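Local coordinates for Glyoxalase/Bleomycin resistance protein/dioxygenase domain (PDB 2RK0) that is of unknown specific function but belongs to the glyoxalase/bleomycin resistance/dioxygenase superfamily, whose members are often metal-dependent enzymes or drug-binding proteins, at residues L11-L16 / I53-H58; C20-E25 / R115-I120; I26-E31 / V46-L51. All blocks are in the same frame, centred on the assembly; numbering follows the deposited sequence.

Interaction 1: residues L11-L16 / I53-H58; sequences LTVRDL and IVLREH
Leu11 and Thr12 lie beside Leu55 and Arg56 as parallel neighbours, where strand 6-12 joins strand 52-58 in the 1-4-3-2 sheet of a βαβββ module of the glyoxalase fold. Three backbone hydrogen bonds hold the pair. Leu11 N donates to Val54 O (2.7 Å), Arg56 N to Leu11 O, and Val13 N to Arg56 O.

A side chain holds the turn into helix 16-27. Glu57 CG, anti to the backbone N (chi1 -168°), lies 3.1 Å from Arg14 O, and the extended chain brings OE1 to the backbone of Leu16. Leu16 N donates to Glu57 OE1 at 2.8 Å. The N-H...O angle is nearly straight at 176°, and the donor stands above the carboxylate plane. A water bridges the strand ends, donating to Val13 O and accepting from His58 N.

The apolar contact is on the face of Leu11 and Leu55. Leu16 CD1 reaches Leu55 CB at 3.7 Å. Val13 CG2 is 4.4 Å from Leu55 CB.

On the face of Thr12 and Arg56, the Thr12 side chain meets His58 at about a right angle. Thr12 CG2 is 3.5 Å from His58 CD2. Both polar ends bond to the second subunit: Thr12 OG1 to Glu68 O and His58 NE2 to Asp74 OD1.

The chemistry is thus two-sided: an apolar face turned to the helix and a polar face at the dimer interface. The Glu57 carboxylate ties the helix start to the sheet. The helix N-terminus may ease its charge, while Asp15 OD1, which caps Ile18 N and lies 4.6 Å from Glu57 OE1, would oppose this.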
ATOM      1  N   LEU A  11       7.566  -0.345  -2.755  1.00 18.60           N
ATOM      2  CA  LEU A  11       7.815   1.013  -2.295  1.00 16.36           C
ATOM      3  C   LEU A  11       9.053   1.614  -2.937  1.00 17.79           C
ATOM      4  O   LEU A  11      10.056   0.930  -3.139  1.00 18.30           O
ATOM      5  CB  LEU A  11       8.005   1.035  -0.775  1.00 15.50           C
ATOM      6  CG  LEU A  11       6.875   0.469   0.090  1.00 15.75           C
ATOM      7  CD1 LEU A  11       7.242   0.645   1.557  1.00 15.23           C
ATOM      8  CD2 LEU A  11       5.557   1.184  -0.219  1.00 11.29           C
ATOM      9  N   THR A  12       8.972   2.896  -3.266  1.00 16.80           N
ATOM     10  CA  THR A  12      10.101   3.604  -3.840  1.00 17.40           C
ATOM     11  C   THR A  12      10.871   4.227  -2.681  1.00 16.70           C
ATOM     12  O   THR A  12      10.289   4.934  -1.848  1.00 16.77           O
ATOM     13  CB  THR A  12       9.635   4.710  -4.800  1.00 18.64           C
ATOM     14  OG1 THR A  12       9.144   4.114  -6.010  1.00 19.15           O
ATOM     15  CG2 THR A  12      10.794   5.662  -5.118  1.00 18.79           C
ATOM     16  N   VAL A  13      12.166   3.945  -2.621  1.00 17.00           N
ATOM     17  CA  VAL A  13      13.020   4.462  -1.555  1.00 19.73           C
ATOM     18  C   VAL A  13      14.269   5.129  -2.123  1.00 20.69           C
ATOM     19  O   VAL A  13      14.757   4.745  -3.182  1.00 19.77           O
ATOM     20  CB  VAL A  13      13.445   3.328  -0.591  1.00 19.12           C
ATOM     21  CG1 VAL A  13      12.205   2.744   0.076  1.00 18.76           C
ATOM     22  CG2 VAL A  13      14.209   2.246  -1.346  1.00 18.21           C
ATOM     23  N   ARG A  14      14.781   6.125  -1.411  1.00 21.32           N
ATOM     24  CA  ARG A  14      15.961   6.855  -1.865  1.00 23.43           C
ATOM     25  C   ARG A  14      17.233   6.010  -1.820  1.00 22.21           C
ATOM     26  O   ARG A  14      18.036   6.030  -2.750  1.00 22.93           O
ATOM     27  CB  ARG A  14      16.151   8.119  -1.018  1.00 23.61           C
ATOM     28  CG  ARG A  14      17.314   8.996  -1.460  1.00 26.08           C
ATOM     29  CD  ARG A  14      17.223  10.374  -0.813  1.00 28.93           C
ATOM     30  NE  ARG A  14      18.129  11.338  -1.432  1.00 30.27           N
ATOM     31  CZ  ARG A  14      19.438  11.394  -1.208  1.00 32.20           C
ATOM     32  NH1 ARG A  14      20.011  10.536  -0.368  1.00 29.02           N
ATOM     33  NH2 ARG A  14      20.174  12.313  -1.823  1.00 31.82           N
ATOM     34  N   ASP A  15      17.404   5.267  -0.733  1.00 22.31           N
ATOM     35  CA  ASP A  15      18.572   4.419  -0.569  1.00 23.18           C
ATOM     36  C   ASP A  15      18.162   2.993  -0.204  1.00 22.11           C
ATOM     37  O   ASP A  15      17.730   2.723   0.920  1.00 22.43           O
ATOM     38  CB  ASP A  15      19.480   4.997   0.516  1.00 24.65           C
ATOM     39  CG  ASP A  15      20.804   4.266   0.611  1.00 25.52           C
ATOM     40  OD1 ASP A  15      20.792   3.029   0.758  1.00 25.81           O
ATOM     41  OD2 ASP A  15      21.856   4.928   0.538  1.00 28.44           O
ATOM     42  N   LEU A  16      18.311   2.082  -1.159  1.00 21.97           N
ATOM     43  CA  LEU A  16      17.940   0.686  -0.969  1.00 22.28           C
ATOM     44  C   LEU A  16      18.519   0.029   0.285  1.00 24.40           C
ATOM     45  O   LEU A  16      17.781  -0.552   1.087  1.00 22.65           O
ATOM     46  CB  LEU A  16      18.334  -0.134  -2.198  1.00 20.93           C
ATOM     47  CG  LEU A  16      17.937  -1.614  -2.135  1.00 20.06           C
ATOM     48  CD1 LEU A  16      16.438  -1.738  -1.917  1.00 19.04           C
ATOM     49  CD2 LEU A  16      18.355  -2.314  -3.420  1.00 21.12           C
ATOM     50  N   ILE A  53       6.908  -7.262   0.570  1.00 21.19           N
ATOM     51  CA  ILE A  53       7.218  -5.863   0.349  1.00 21.16           C
ATOM     52  C   ILE A  53       8.496  -5.762  -0.463  1.00 20.63           C
ATOM     53  O   ILE A  53       9.537  -6.313  -0.089  1.00 19.51           O
ATOM     54  CB  ILE A  53       7.423  -5.093   1.665  1.00 21.34           C
ATOM     55  CG1 ILE A  53       6.110  -5.031   2.436  1.00 21.07           C
ATOM     56  CG2 ILE A  53       7.922  -3.678   1.366  1.00 20.86           C
ATOM     57  CD1 ILE A  53       6.215  -4.296   3.732  1.00 26.78           C
ATOM     58  N   VAL A  54       8.407  -5.060  -1.585  1.00 18.82           N
ATOM     59  CA  VAL A  54       9.561  -4.876  -2.442  1.00 19.74           C
ATOM     60  C   VAL A  54      10.026  -3.435  -2.288  1.00 19.35           C
ATOM     61  O   VAL A  54       9.231  -2.505  -2.410  1.00 17.95           O
ATOM     62  CB  VAL A  54       9.216  -5.139  -3.925  1.00 19.72           C
ATOM     63  CG1 VAL A  54      10.477  -5.029  -4.775  1.00 19.77           C
ATOM     64  CG2 VAL A  54       8.575  -6.530  -4.079  1.00 19.09           C
ATOM     65  N   LEU A  55      11.309  -3.263  -1.982  1.00 18.92           N
ATOM     66  CA  LEU A  55      11.902  -1.938  -1.829  1.00 18.94           C
ATOM     67  C   LEU A  55      12.569  -1.642  -3.162  1.00 20.90           C
ATOM     68  O   LEU A  55      13.282  -2.485  -3.706  1.00 19.55           O
ATOM     69  CB  LEU A  55      12.929  -1.942  -0.692  1.00 18.99           C
ATOM     70  CG  LEU A  55      12.363  -2.408   0.657  1.00 19.51           C
ATOM     71  CD1 LEU A  55      13.437  -2.400   1.737  1.00 18.63           C
ATOM     72  CD2 LEU A  55      11.221  -1.497   1.055  1.00 19.12           C
ATOM     73  N   ARG A  56      12.343  -0.449  -3.698  1.00 21.67           N
ATOM     74  CA  ARG A  56      12.911  -0.121  -4.995  1.00 23.20           C
ATOM     75  C   ARG A  56      13.564   1.262  -5.067  1.00 23.19           C
ATOM     76  O   ARG A  56      12.940   2.279  -4.762  1.00 20.35           O
ATOM     77  CB  ARG A  56      11.808  -0.251  -6.049  1.00 25.71           C
ATOM     78  CG  ARG A  56      12.283  -0.245  -7.485  1.00 31.78           C
ATOM     79  CD  ARG A  56      11.154  -0.675  -8.415  1.00 34.29           C
ATOM     80  NE  ARG A  56      10.809  -2.083  -8.237  1.00 36.67           N
ATOM     81  CZ  ARG A  56      11.430  -3.088  -8.851  1.00 38.57           C
ATOM     82  NH1 ARG A  56      12.427  -2.846  -9.693  1.00 40.50           N
ATOM     83  NH2 ARG A  56      11.062  -4.338  -8.620  1.00 37.35           N
ATOM     84  N   GLU A  57      14.829   1.284  -5.471  1.00 23.19           N
ATOM     85  CA  GLU A  57      15.558   2.536  -5.605  1.00 24.93           C
ATOM     86  C   GLU A  57      15.691   2.856  -7.088  1.00 25.45           C
ATOM     87  O   GLU A  57      16.219   2.051  -7.850  1.00 26.08           O
ATOM     88  CB  GLU A  57      16.951   2.430  -4.994  1.00 24.61           C
ATOM     89  CG  GLU A  57      17.646   3.776  -4.853  1.00 28.57           C
ATOM     90  CD  GLU A  57      19.103   3.650  -4.443  1.00 30.02           C
ATOM     91  OE1 GLU A  57      19.423   2.746  -3.641  1.00 30.21           O
ATOM     92  OE2 GLU A  57      19.923   4.467  -4.913  1.00 31.22           O
ATOM     93  N   HIS A  58      15.207   4.032  -7.484  1.00 23.70           N
ATOM     94  CA  HIS A  58      15.264   4.486  -8.870  1.00 24.78           C
ATOM     95  C   HIS A  58      16.552   5.278  -9.116  1.00 24.86           C
ATOM     96  O   HIS A  58      16.869   6.200  -8.366  1.00 23.02           O
ATOM     97  CB  HIS A  58      14.040   5.362  -9.168  1.00 24.03           C
ATOM     98  CG  HIS A  58      12.740   4.617  -9.123  1.00 24.90           C
ATOM     99  ND1 HIS A  58      12.088   4.190 -10.260  1.00 23.90           N
ATOM    100  CD2 HIS A  58      11.993   4.190  -8.078  1.00 24.28           C
ATOM    101  CE1 HIS A  58      10.996   3.531  -9.916  1.00 22.93           C
ATOM    102  NE2 HIS A  58      10.915   3.518  -8.600  1.00 24.73           N
TER
HETATM  103  O   HOH W   1      14.790   6.120  -5.464  1.00 18.23           O
HETATM  104  O   HOH W   2      16.964   7.414  -5.190  1.00 28.90           O

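Interaction 2: residues C20-E25 / R115-I120; sequences CRWYTE and RDADNI
Asp116 presses its CA-H onto the Trp22 ring while its carboxylate takes the hydroxyl of the next residue, Tyr23. The contact sets helix 16-27 against the type I turn Asp116-Asn119, which links two strands of the second sheet of this glyoxalase fold. Asp116 CA sits 3.6 Å from the centroid of the six-membered ring, 16° off its normal: a CH-pi contact over the face. Ala117 N lies over the same face, above the five-membered ring. Asp116 CB adds a contact at 3.6 Å from Trp22 CZ3. Arg115 O comes within 3.2 Å of Trp22 CZ2. Helix 83-96 also touches this indole through Leu93.

Tyr23 OH donates to Asp116 OD2 at 2.6 Å, on the anti side of the carboxylate. The phenol and carboxylate planes stand 87° apart.

The other oxygen holds the turn. Asp116 OD1 accepts from Asp118 N, forming an Asx turn, and from Ile120 N. With three bonds to its two oxygens, the buried carboxylate is gripped by both helix and loop. Its negative charge is probably eased by these donors. The two backbone N-H groups come to Asp116 OD1 from opposite faces of its plane, with Ile120 N at 2.9 Å.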
ATOM      1  N   CYS A  20      16.488  -1.462   3.514  1.00 21.22           N
ATOM      2  CA  CYS A  20      16.520  -2.884   3.824  1.00 20.62           C
ATOM      3  C   CYS A  20      16.807  -3.064   5.300  1.00 20.46           C
ATOM      4  O   CYS A  20      16.144  -3.843   5.975  1.00 20.68           O
ATOM      5  CB  CYS A  20      17.593  -3.591   2.999  1.00 22.32           C
ATOM      6  SG  CYS A  20      17.172  -3.761   1.257  1.00 23.72           S
ATOM      7  N   ARG A  21      17.807  -2.348   5.799  1.00 21.10           N
ATOM      8  CA  ARG A  21      18.152  -2.439   7.208  1.00 22.26           C
ATOM      9  C   ARG A  21      17.013  -1.917   8.090  1.00 20.93           C
ATOM     10  O   ARG A  21      16.714  -2.493   9.137  1.00 20.08           O
ATOM     11  CB  ARG A  21      19.431  -1.650   7.492  1.00 25.41           C
ATOM     12  CG  ARG A  21      20.705  -2.338   7.021  1.00 28.72           C
ATOM     13  CD  ARG A  21      21.931  -1.608   7.555  1.00 34.36           C
ATOM     14  NE  ARG A  21      22.247  -0.407   6.788  1.00 37.72           N
ATOM     15  CZ  ARG A  21      22.906  -0.415   5.633  1.00 40.79           C
ATOM     16  NH1 ARG A  21      23.324  -1.563   5.112  1.00 42.12           N
ATOM     17  NH2 ARG A  21      23.146   0.724   4.996  1.00 42.10           N
ATOM     18  N   TRP A  22      16.370  -0.836   7.662  1.00 19.38           N
ATOM     19  CA  TRP A  22      15.281  -0.269   8.443  1.00 17.85           C
ATOM     20  C   TRP A  22      14.120  -1.255   8.562  1.00 17.22           C
ATOM     21  O   TRP A  22      13.630  -1.528   9.654  1.00 17.29           O
ATOM     22  CB  TRP A  22      14.764   1.020   7.804  1.00 20.54           C
ATOM     23  CG  TRP A  22      13.854   1.793   8.720  1.00 20.29           C
ATOM     24  CD1 TRP A  22      14.223   2.769   9.601  1.00 20.72           C
ATOM     25  CD2 TRP A  22      12.440   1.612   8.892  1.00 18.93           C
ATOM     26  NE1 TRP A  22      13.130   3.205  10.311  1.00 19.43           N
ATOM     27  CE2 TRP A  22      12.024   2.515   9.897  1.00 19.08           C
ATOM     28  CE3 TRP A  22      11.483   0.776   8.294  1.00 18.80           C
ATOM     29  CZ2 TRP A  22      10.693   2.607  10.321  1.00 16.52           C
ATOM     30  CZ3 TRP A  22      10.159   0.871   8.718  1.00 18.21           C
ATOM     31  CH2 TRP A  22       9.780   1.781   9.721  1.00 15.40           C
ATOM     32  N   TYR A  23      13.672  -1.786   7.433  1.00 16.81           N
ATOM     33  CA  TYR A  23      12.562  -2.716   7.473  1.00 16.64           C
ATOM     34  C   TYR A  23      12.904  -4.004   8.220  1.00 18.26           C
ATOM     35  O   TYR A  23      12.069  -4.552   8.941  1.00 18.56           O
ATOM     36  CB  TYR A  23      12.072  -3.016   6.053  1.00 14.97           C
ATOM     37  CG  TYR A  23      11.157  -1.933   5.530  1.00 15.14           C
ATOM     38  CD1 TYR A  23      11.666  -0.754   4.984  1.00 14.95           C
ATOM     39  CD2 TYR A  23       9.778  -2.043   5.685  1.00 15.91           C
ATOM     40  CE1 TYR A  23      10.812   0.298   4.612  1.00 16.69           C
ATOM     41  CE2 TYR A  23       8.925  -1.009   5.325  1.00 16.56           C
ATOM     42  CZ  TYR A  23       9.439   0.158   4.793  1.00 16.79           C
ATOM     43  OH  TYR A  23       8.574   1.184   4.479  1.00 18.70           O
ATOM     44  N   THR A  24      14.137  -4.473   8.062  1.00 18.64           N
ATOM     45  CA  THR A  24      14.570  -5.697   8.730  1.00 20.92           C
ATOM     46  C   THR A  24      14.510  -5.507  10.234  1.00 22.50           C
ATOM     47  O   THR A  24      13.914  -6.309  10.957  1.00 23.56           O
ATOM     48  CB  THR A  24      16.016  -6.069   8.327  1.00 20.87           C
ATOM     49  OG1 THR A  24      16.064  -6.305   6.913  1.00 20.32           O
ATOM     50  CG2 THR A  24      16.486  -7.332   9.066  1.00 20.07           C
ATOM     51  N   GLU A  25      15.118  -4.421  10.692  1.00 23.53           N
ATOM     52  CA  GLU A  25      15.183  -4.085  12.108  1.00 25.19           C
ATOM     53  C   GLU A  25      13.845  -3.754  12.770  1.00 24.77           C
ATOM     54  O   GLU A  25      13.572  -4.195  13.891  1.00 22.97           O
ATOM     55  CB  GLU A  25      16.141  -2.907  12.292  1.00 27.42           C
ATOM     56  CG  GLU A  25      16.409  -2.532  13.734  1.00 34.17           C
ATOM     57  CD  GLU A  25      17.495  -1.472  13.853  1.00 37.33           C
ATOM     58  OE1 GLU A  25      18.583  -1.685  13.275  1.00 39.50           O
ATOM     59  OE2 GLU A  25      17.260  -0.440  14.521  1.00 38.56           O
ATOM     60  N   ARG A 115       6.886   6.416  10.663  1.00 17.55           N
ATOM     61  CA  ARG A 115       7.438   6.663   9.337  1.00 17.89           C
ATOM     62  C   ARG A 115       8.687   5.830   9.118  1.00 17.98           C
ATOM     63  O   ARG A 115       9.402   5.524  10.064  1.00 17.54           O
ATOM     64  CB  ARG A 115       7.817   8.137   9.196  1.00 18.58           C
ATOM     65  CG  ARG A 115       6.717   9.106   9.546  1.00 20.75           C
ATOM     66  CD  ARG A 115       5.705   9.200   8.442  1.00 23.36           C
ATOM     67  NE  ARG A 115       4.697  10.212   8.734  1.00 25.08           N
ATOM     68  CZ  ARG A 115       4.232  11.075   7.837  1.00 26.76           C
ATOM     69  NH1 ARG A 115       4.694  11.043   6.592  1.00 24.97           N
ATOM     70  NH2 ARG A 115       3.303  11.963   8.180  1.00 24.15           N
ATOM     71  N   ASP A 116       8.960   5.465   7.872  1.00 16.46           N
ATOM     72  CA  ASP A 116      10.164   4.698   7.617  1.00 17.33           C
ATOM     73  C   ASP A 116      11.289   5.672   7.306  1.00 16.05           C
ATOM     74  O   ASP A 116      11.109   6.886   7.433  1.00 15.37           O
ATOM     75  CB  ASP A 116       9.954   3.690   6.481  1.00 16.93           C
ATOM     76  CG  ASP A 116       9.839   4.337   5.108  1.00 19.89           C
ATOM     77  OD1 ASP A 116       9.909   5.584   4.975  1.00 16.41           O
ATOM     78  OD2 ASP A 116       9.679   3.562   4.147  1.00 16.93           O
ATOM     79  N   ALA A 117      12.441   5.147   6.906  1.00 15.86           N
ATOM     80  CA  ALA A 117      13.602   5.979   6.605  1.00 16.49           C
ATOM     81  C   ALA A 117      13.344   7.076   5.566  1.00 18.17           C
ATOM     82  O   ALA A 117      14.034   8.092   5.553  1.00 18.48           O
ATOM     83  CB  ALA A 117      14.759   5.099   6.161  1.00 17.06           C
ATOM     84  N   ASP A 118      12.352   6.872   4.702  1.00 18.63           N
ATOM     85  CA  ASP A 118      12.008   7.867   3.686  1.00 19.44           C
ATOM     86  C   ASP A 118      10.779   8.686   4.081  1.00 18.91           C
ATOM     87  O   ASP A 118      10.191   9.391   3.261  1.00 18.29           O
ATOM     88  CB  ASP A 118      11.767   7.173   2.347  1.00 22.04           C
ATOM     89  CG  ASP A 118      13.056   6.763   1.677  1.00 24.73           C
ATOM     90  OD1 ASP A 118      13.627   7.597   0.951  1.00 26.82           O
ATOM     91  OD2 ASP A 118      13.511   5.621   1.893  1.00 28.38           O
ATOM     92  N   ASN A 119      10.395   8.585   5.347  1.00 18.58           N
ATOM     93  CA  ASN A 119       9.243   9.313   5.858  1.00 19.09           C
ATOM     94  C   ASN A 119       7.920   8.809   5.296  1.00 17.66           C
ATOM     95  O   ASN A 119       6.901   9.489   5.386  1.00 19.18           O
ATOM     96  CB  ASN A 119       9.371  10.803   5.553  1.00 20.46           C
ATOM     97  CG  ASN A 119       8.927  11.657   6.705  1.00 25.39           C
ATOM     98  OD1 ASN A 119       8.195  12.637   6.531  1.00 28.59           O
ATOM     99  ND2 ASN A 119       9.370  11.295   7.903  1.00 26.98           N
ATOM    100  N   ILE A 120       7.930   7.626   4.701  1.00 16.67           N
ATOM    101  CA  ILE A 120       6.694   7.073   4.164  1.00 17.03           C
ATOM    102  C   ILE A 120       5.782   6.775   5.356  1.00 17.03           C
ATOM    103  O   ILE A 120       6.226   6.207   6.360  1.00 16.56           O
ATOM    104  CB  ILE A 120       6.979   5.795   3.362  1.00 16.94           C
ATOM    105  CG1 ILE A 120       7.872   6.153   2.165  1.00 16.50           C
ATOM    106  CG2 ILE A 120       5.664   5.127   2.947  1.00 15.05           C
ATOM    107  CD1 ILE A 120       8.296   4.965   1.311  1.00 15.07           C
TER

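Interaction 3: residues I26-E31 / V46-L51; sequences ILDWKE and VLPGGL
A β-hairpin of the first sheet of the glyoxalase fold has its open end here, with strand 30-36 antiparallel to strand 40-46. The end of helix 16-27 and the loop that follows Val46 pack beside it. Lys30 and Val46 form a hydrogen-bonded pair. Lys30 N donates to Val46 O at 2.8 Å, and Val46 N donates back to Lys30 O at 2.9 Å. Both donors are tilted from the plane of the carbonyl they meet. The CA-H of Trp29 makes a further contact with Val46 O.

Leu47 carries the apolar part. Leu47 CD2 is 3.6 Å from Trp29 CB and 3.8 Å from Leu27 CB. This methyl meets the indole at the edge, near the ring plane, and the two side chains cross at about a right angle. The indole nitrogen has its partner on strand 52-58, one strand beyond 40-46, where Trp29 NE1 donates to Ile53 O. Phe78 of strand 72-80 touches both Leu27 and Leu47.

Asp28 has positive phi (59°), which turns the chain from the helix toward the strand. Its carboxylate forms a salt bridge with Arg92 of helix 83-96.

Pro48 opens the middle of the type II turn Leu47-Gly50, closed by a bond from Gly50 N to Leu47 O. Gly49 has the positive phi that suits its place in that turn. The proline ring lies against Leu27 and Asp28: Pro48 CG is 3.6 Å from Asp28 CB, and Pro48 CD is 3.2 Å from Leu27 O.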
ATOM      1  N   ILE A  26      13.015  -2.976  12.081  1.00 22.96           N
ATOM      2  CA  ILE A  26      11.722  -2.565  12.623  1.00 20.80           C
ATOM      3  C   ILE A  26      10.575  -3.559  12.459  1.00 19.40           C
ATOM      4  O   ILE A  26       9.865  -3.844  13.414  1.00 19.06           O
ATOM      5  CB  ILE A  26      11.257  -1.230  11.996  1.00 23.10           C
ATOM      6  CG1 ILE A  26      12.334  -0.154  12.186  1.00 23.02           C
ATOM      7  CG2 ILE A  26       9.913  -0.810  12.599  1.00 19.18           C
ATOM      8  CD1 ILE A  26      12.695   0.119  13.641  1.00 25.29           C
ATOM      9  N   LEU A  27      10.389  -4.078  11.252  1.00 19.83           N
ATOM     10  CA  LEU A  27       9.276  -4.987  11.000  1.00 21.33           C
ATOM     11  C   LEU A  27       9.659  -6.440  10.773  1.00 22.64           C
ATOM     12  O   LEU A  27       8.820  -7.244  10.370  1.00 22.40           O
ATOM     13  CB  LEU A  27       8.471  -4.483   9.797  1.00 20.53           C
ATOM     14  CG  LEU A  27       7.991  -3.032   9.867  1.00 21.20           C
ATOM     15  CD1 LEU A  27       7.405  -2.619   8.521  1.00 22.97           C
ATOM     16  CD2 LEU A  27       6.963  -2.876  10.976  1.00 20.01           C
ATOM     17  N   ASP A  28      10.914  -6.785  11.041  1.00 21.92           N
ATOM     18  CA  ASP A  28      11.370  -8.157  10.837  1.00 22.98           C
ATOM     19  C   ASP A  28      11.182  -8.567   9.394  1.00 21.88           C
ATOM     20  O   ASP A  28      10.941  -9.735   9.090  1.00 19.62           O
ATOM     21  CB  ASP A  28      10.614  -9.136  11.736  1.00 26.74           C
ATOM     22  CG  ASP A  28      10.960  -8.959  13.193  1.00 28.42           C
ATOM     23  OD1 ASP A  28      12.167  -8.866  13.490  1.00 28.53           O
ATOM     24  OD2 ASP A  28      10.030  -8.919  14.025  1.00 32.29           O
ATOM     25  N   TRP A  29      11.267  -7.586   8.506  1.00 21.53           N
ATOM     26  CA  TRP A  29      11.168  -7.834   7.073  1.00 21.28           C
ATOM     27  C   TRP A  29      12.356  -8.737   6.777  1.00 21.18           C
ATOM     28  O   TRP A  29      13.443  -8.499   7.288  1.00 19.50           O
ATOM     29  CB  TRP A  29      11.335  -6.511   6.322  1.00 20.95           C
ATOM     30  CG  TRP A  29      11.393  -6.602   4.820  1.00 21.45           C
ATOM     31  CD1 TRP A  29      10.335  -6.723   3.960  1.00 20.58           C
ATOM     32  CD2 TRP A  29      12.560  -6.456   4.000  1.00 21.09           C
ATOM     33  NE1 TRP A  29      10.770  -6.647   2.659  1.00 20.47           N
ATOM     34  CE2 TRP A  29      12.129  -6.482   2.654  1.00 20.50           C
ATOM     35  CE3 TRP A  29      13.924  -6.298   4.272  1.00 21.49           C
ATOM     36  CZ2 TRP A  29      13.020  -6.351   1.578  1.00 20.92           C
ATOM     37  CZ3 TRP A  29      14.807  -6.169   3.204  1.00 22.01           C
ATOM     38  CH2 TRP A  29      14.348  -6.196   1.871  1.00 21.91           C
ATOM     39  N   LYS A  30      12.156  -9.773   5.970  1.00 24.78           N
ATOM     40  CA  LYS A  30      13.254 -10.667   5.623  1.00 25.58           C
ATOM     41  C   LYS A  30      13.494 -10.642   4.125  1.00 25.92           C
ATOM     42  O   LYS A  30      12.629 -11.028   3.343  1.00 25.09           O
ATOM     43  CB  LYS A  30      12.960 -12.103   6.051  1.00 27.77           C
ATOM     44  CG  LYS A  30      14.059 -13.073   5.617  1.00 29.52           C
ATOM     45  CD  LYS A  30      13.707 -14.520   5.915  1.00 33.57           C
ATOM     46  CE  LYS A  30      14.793 -15.459   5.390  1.00 35.17           C
ATOM     47  NZ  LYS A  30      14.458 -16.896   5.591  1.00 36.45           N
ATOM     48  N   GLU A  31      14.683 -10.202   3.733  1.00 26.27           N
ATOM     49  CA  GLU A  31      15.050 -10.117   2.327  1.00 26.72           C
ATOM     50  C   GLU A  31      15.192 -11.508   1.715  1.00 27.65           C
ATOM     51  O   GLU A  31      15.890 -12.360   2.262  1.00 24.89           O
ATOM     52  CB  GLU A  31      16.371  -9.360   2.190  1.00 26.54           C
ATOM     53  CG  GLU A  31      16.763  -9.030   0.764  1.00 29.72           C
ATOM     54  CD  GLU A  31      18.153  -8.409   0.663  1.00 32.51           C
ATOM     55  OE1 GLU A  31      18.440  -7.449   1.411  1.00 32.64           O
ATOM     56  OE2 GLU A  31      18.953  -8.880  -0.172  1.00 32.67           O
ATOM     57  N   VAL A  46       9.819 -10.456   2.797  1.00 21.71           N
ATOM     58  CA  VAL A  46       8.500 -10.765   3.327  1.00 22.49           C
ATOM     59  C   VAL A  46       8.456 -10.427   4.804  1.00 22.67           C
ATOM     60  O   VAL A  46       9.459 -10.544   5.509  1.00 21.92           O
ATOM     61  CB  VAL A  46       8.150 -12.256   3.150  1.00 24.78           C
ATOM     62  CG1 VAL A  46       6.717 -12.497   3.582  1.00 25.04           C
ATOM     63  CG2 VAL A  46       8.341 -12.671   1.701  1.00 26.11           C
ATOM     64  N   LEU A  47       7.289  -9.997   5.266  1.00 23.04           N
ATOM     65  CA  LEU A  47       7.102  -9.643   6.667  1.00 24.62           C
ATOM     66  C   LEU A  47       6.463 -10.801   7.411  1.00 26.34           C
ATOM     67  O   LEU A  47       5.906 -11.712   6.800  1.00 27.62           O
ATOM     68  CB  LEU A  47       6.153  -8.450   6.800  1.00 23.84           C
ATOM     69  CG  LEU A  47       6.449  -7.132   6.091  1.00 24.63           C
ATOM     70  CD1 LEU A  47       5.265  -6.217   6.297  1.00 26.15           C
ATOM     71  CD2 LEU A  47       7.716  -6.501   6.630  1.00 25.57           C
ATOM     72  N   PRO A  48       6.563 -10.796   8.744  1.00 27.65           N
ATOM     73  CA  PRO A  48       5.927 -11.890   9.474  1.00 28.96           C
ATOM     74  C   PRO A  48       4.449 -11.761   9.086  1.00 31.42           C
ATOM     75  O   PRO A  48       3.951 -10.643   8.905  1.00 31.55           O
ATOM     76  CB  PRO A  48       6.178 -11.516  10.926  1.00 28.88           C
ATOM     77  CG  PRO A  48       7.542 -10.859  10.857  1.00 28.66           C
ATOM     78  CD  PRO A  48       7.424  -9.985   9.627  1.00 26.43           C
ATOM     79  N   GLY A  49       3.755 -12.882   8.938  1.00 30.99           N
ATOM     80  CA  GLY A  49       2.361 -12.817   8.550  1.00 31.41           C
ATOM     81  C   GLY A  49       2.207 -13.080   7.066  1.00 30.89           C
ATOM     82  O   GLY A  49       1.109 -13.364   6.595  1.00 32.76           O
ATOM     83  N   GLY A  50       3.303 -12.961   6.317  1.00 30.01           N
ATOM     84  CA  GLY A  50       3.252 -13.241   4.887  1.00 28.81           C
ATOM     85  C   GLY A  50       3.266 -12.112   3.864  1.00 28.33           C
ATOM     86  O   GLY A  50       3.490 -12.374   2.680  1.00 26.72           O
ATOM     87  N   LEU A  51       3.036 -10.872   4.286  1.00 26.10           N
ATOM     88  CA  LEU A  51       3.021  -9.762   3.329  1.00 25.40           C
ATOM     89  C   LEU A  51       4.360  -9.517   2.652  1.00 23.55           C
ATOM     90  O   LEU A  51       5.388  -9.359   3.314  1.00 23.19           O
ATOM     91  CB  LEU A  51       2.566  -8.459   3.995  1.00 26.08           C
ATOM     92  CG  LEU A  51       2.571  -7.250   3.046  1.00 27.95           C
ATOM     93  CD1 LEU A  51       1.634  -7.492   1.873  1.00 26.13           C
ATOM     94  CD2 LEU A  51       2.161  -6.002   3.799  1.00 27.16           C
TER

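Overall arrangement
Helix 16-27 connects all three contacts. Interaction 1 fixes its start to strand 52-58, interaction 2 joins its middle to the loop 115-120, and interaction 3 holds its end and the strand that follows. Interactions 1 and 2 have centres about 10 Å apart and meet where Arg14 N bonds to Asp118 OD1 (3.0 Å). Leu11 CD1 also packs on Tyr23 OH. Interactions 1 and 3 are about 15 Å apart between centres but share the first sheet, and Leu55 CD1 packs 3.9 Å from Trp29 CH2. Interactions 2 and 3 meet at Tyr23 O and Trp29 N. No ligand or metal is part of these three contacts.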